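Local structure of GlcNAc-alpha-1,4-Gal-releasing endo-beta-galactosidase (Clostridium perfringens, 1UPS) at residues F20-I25 with I271-V276. The protein probably hydrolyses O-glycosidic bonds as a family 16 endo-beta-galactosidase that releases GlcNAc-alpha-1,4-Gal, and binds a calcium ion. Residues are numbered along the deposited sequence; the frame is centred on the assembly and turned at random.
Sequences FPANPI and IDYMRV. With CA (calcium ion), chain C.
Arg275 reaches out from strand 267-279 to the loop residues 20-25, which run on to strand 30-36. From CB, with CG beside the backbone N and anti to the carbonyl carbon (chi1 -65°), its chain stays extended through CD to NE, and the side chain touches Leu32 and Ser35 of strand 30-36. NE forms a salt bridge with Glu37 OE1, a second-shell link to the calcium site, since Glu37 binds the ion through its backbone O. CZ sits between an aromatic ring and an aliphatic side chain. On one face of the guanidinium lies the Tyr273 ring, with CZ 3.6 Å above the centre of that ring; on the opposite face Ile25 CG1 packs over the middle of the group, 3.5 Å from Arg275 CZ, the two side chains crossing at about a right angle. The tip is held by its edge: Arg275 NH1 donates to Asn23 O at 2.8 Å, with the acceptor in the guanidinium plane but the donor well above the carbonyl plane. Arg275 NH2 donates to a water whose own bond to Asn23 O is long at 3.3 Å; the direct bond, with the Glu37 salt bridge, would limit the rotation of the group.

Tyr273, its CG in the crowded position between backbone N and carbonyl carbon (chi1 64°), points its hydroxyl at the loop. Asn23 N gives Tyr273 OH a weak hydrogen bond of 3.3 Å, while Glu132 OE1 is hydrogen-bonded to that OH and to Asn23 ND2, itself also hydrogen-bonded to Asn232 OD1. Ala22 CB meets the ring edge, 4.0 Å from Tyr273 CE2. One residue before Tyr273, Asp272 binds calcium through O and OD2, each at 2.4 Å, alongside Glu37 O, Gly72 O and two waters; OD1 is salt-bridged to Arg134. With its guanidinium layered between Tyr273 and Ile25, Arg275 joins the N-terminal segment to strand 267-279 of the GH16 beta-sandwich, beside the calcium site.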
loop_
_atom_site.group_PDB
_atom_site.type_symbol
_atom_site.label_atom_id
_atom_site.label_comp_id
_atom_site.label_asym_id
_atom_site.label_seq_id
_atom_site.Cartn_x
_atom_site.Cartn_y
_atom_site.Cartn_z
ATOM N N PHE A 20 -14.516 -12.900 5.786
ATOM C CA PHE A 20 -14.869 -12.344 4.490
ATOM C C PHE A 20 -14.706 -13.447 3.434
ATOM O O PHE A 20 -13.689 -14.125 3.412
ATOM C CB PHE A 20 -14.006 -11.112 4.145
ATOM C CG PHE A 20 -14.552 -10.303 3.003
ATOM C CD1 PHE A 20 -14.060 -10.473 1.716
ATOM C CD2 PHE A 20 -15.579 -9.379 3.211
ATOM C CE1 PHE A 20 -14.574 -9.733 0.639
ATOM C CE2 PHE A 20 -16.101 -8.631 2.147
ATOM C CZ PHE A 20 -15.608 -8.807 0.857
ATOM N N PRO A 21 -15.696 -13.635 2.563
ATOM C CA PRO A 21 -15.643 -14.742 1.594
ATOM C C PRO A 21 -14.445 -14.660 0.662
ATOM O O PRO A 21 -14.101 -13.582 0.218
ATOM C CB PRO A 21 -16.943 -14.589 0.775
ATOM C CG PRO A 21 -17.513 -13.268 1.135
ATOM C CD PRO A 21 -16.919 -12.826 2.434
ATOM N N ALA A 22 -13.836 -15.797 0.357
ATOM C CA ALA A 22 -12.777 -15.833 -0.645
ATOM C C ALA A 22 -13.256 -15.261 -1.992
ATOM O O ALA A 22 -14.395 -15.543 -2.445
ATOM C CB ALA A 22 -12.285 -17.265 -0.810
ATOM N N ASN A 23 -12.404 -14.457 -2.628
ATOM C CA ASN A 23 -12.651 -14.013 -4.005
ATOM C C ASN A 23 -12.541 -15.179 -5.005
ATOM O O ASN A 23 -11.924 -16.204 -4.697
ATOM C CB ASN A 23 -11.675 -12.892 -4.411
ATOM C CG ASN A 23 -12.098 -11.521 -3.889
ATOM O OD1 ASN A 23 -13.291 -11.245 -3.685
ATOM N ND2 ASN A 23 -11.116 -10.644 -3.684
ATOM N N PRO A 24 -13.148 -15.042 -6.188
ATOM C CA PRO A 24 -12.988 -16.065 -7.230
ATOM C C PRO A 24 -11.574 -16.078 -7.802
ATOM O O PRO A 24 -10.871 -15.066 -7.749
ATOM C CB PRO A 24 -14.014 -15.664 -8.303
ATOM C CG PRO A 24 -14.327 -14.244 -8.068
ATOM C CD PRO A 24 -14.015 -13.928 -6.618
ATOM N N ILE A 25 -11.159 -17.224 -8.330
ATOM C CA ILE A 25 -9.830 -17.336 -8.920
ATOM C C ILE A 25 -9.730 -16.499 -10.202
ATOM O O ILE A 25 -8.687 -15.873 -10.477
ATOM C CB ILE A 25 -9.463 -18.827 -9.148
ATOM C CG1 ILE A 25 -9.187 -19.502 -7.797
ATOM C CG2 ILE A 25 -8.235 -18.947 -10.048
ATOM C CD1 ILE A 25 -9.154 -21.027 -7.813
ATOM N N ILE A 271 -2.462 -18.069 6.153
ATOM C CA ILE A 271 -2.699 -17.500 4.823
ATOM C C ILE A 271 -3.427 -18.517 3.942
ATOM O O ILE A 271 -2.882 -19.571 3.634
ATOM C CB ILE A 271 -1.372 -17.074 4.163
ATOM C CG1 ILE A 271 -0.567 -16.164 5.109
ATOM C CG2 ILE A 271 -1.630 -16.343 2.833
ATOM C CD1 ILE A 271 0.909 -16.470 5.099
ATOM N N ASP A 272 -4.639 -18.166 3.509
ATOM C CA ASP A 272 -5.485 -19.071 2.721
ATOM C C ASP A 272 -4.970 -19.218 1.290
ATOM O O ASP A 272 -4.936 -20.330 0.735
ATOM C CB ASP A 272 -6.940 -18.565 2.753
ATOM C CG ASP A 272 -7.894 -19.429 1.943
ATOM O OD1 ASP A 272 -8.947 -18.878 1.539
ATOM O OD2 ASP A 272 -7.679 -20.637 1.681
ATOM N N TYR A 273 -4.568 -18.102 0.685
ATOM C CA TYR A 273 -4.053 -18.108 -0.677
ATOM C C TYR A 273 -3.296 -16.826 -0.964
ATOM O O TYR A 273 -3.468 -15.823 -0.254
ATOM C CB TYR A 273 -5.173 -18.271 -1.733
ATOM C CG TYR A 273 -6.213 -17.144 -1.813
ATOM C CD1 TYR A 273 -5.914 -15.912 -2.430
ATOM C CD2 TYR A 273 -7.526 -17.350 -1.360
ATOM C CE1 TYR A 273 -6.862 -14.896 -2.509
ATOM C CE2 TYR A 273 -8.492 -16.339 -1.460
ATOM C CZ TYR A 273 -8.160 -15.133 -2.037
ATOM O OH TYR A 273 -9.117 -14.153 -2.125
ATOM N N MET A 274 -2.461 -16.882 -2.000
ATOM C CA MET A 274 -1.872 -15.702 -2.632
ATOM C C MET A 274 -2.126 -15.812 -4.135
ATOM O O MET A 274 -1.888 -16.863 -4.731
ATOM C CB MET A 274 -0.359 -15.627 -2.377
ATOM C CG MET A 274 0.316 -14.455 -3.117
ATOM S SD MET A 274 2.111 -14.465 -2.874
ATOM C CE MET A 274 2.649 -13.488 -4.278
ATOM N N ARG A 275 -2.616 -14.733 -4.737
ATOM C CA ARG A 275 -2.895 -14.710 -6.169
ATOM C C ARG A 275 -2.375 -13.408 -6.749
ATOM O O ARG A 275 -2.433 -12.353 -6.100
ATOM C CB ARG A 275 -4.409 -14.829 -6.423
ATOM C CG ARG A 275 -5.000 -16.177 -5.972
ATOM C CD ARG A 275 -6.511 -16.304 -6.182
ATOM N NE ARG A 275 -7.052 -17.455 -5.460
ATOM C CZ ARG A 275 -8.306 -17.545 -5.017
ATOM N NH1 ARG A 275 -9.179 -16.559 -5.240
ATOM N NH2 ARG A 275 -8.700 -18.638 -4.361
ATOM N N VAL A 276 -1.864 -13.482 -7.972
ATOM C CA VAL A 276 -1.466 -12.278 -8.699
ATOM C C VAL A 276 -2.066 -12.311 -10.096
ATOM O O VAL A 276 -1.899 -13.299 -10.832
ATOM C CB VAL A 276 0.067 -12.158 -8.834
ATOM C CG1 VAL A 276 0.435 -10.814 -9.448
ATOM C CG2 VAL A 276 0.771 -12.334 -7.450
HETATM CA CA CA C . -6.312 -22.261 0.605
HETATM O O HOH W 1 -11.458 -19.347 -3.861
HETATM O O HOH W 2 -8.561 -23.199 1.089
HETATM O O HOH W 3 -7.464 -21.505 -1.336
#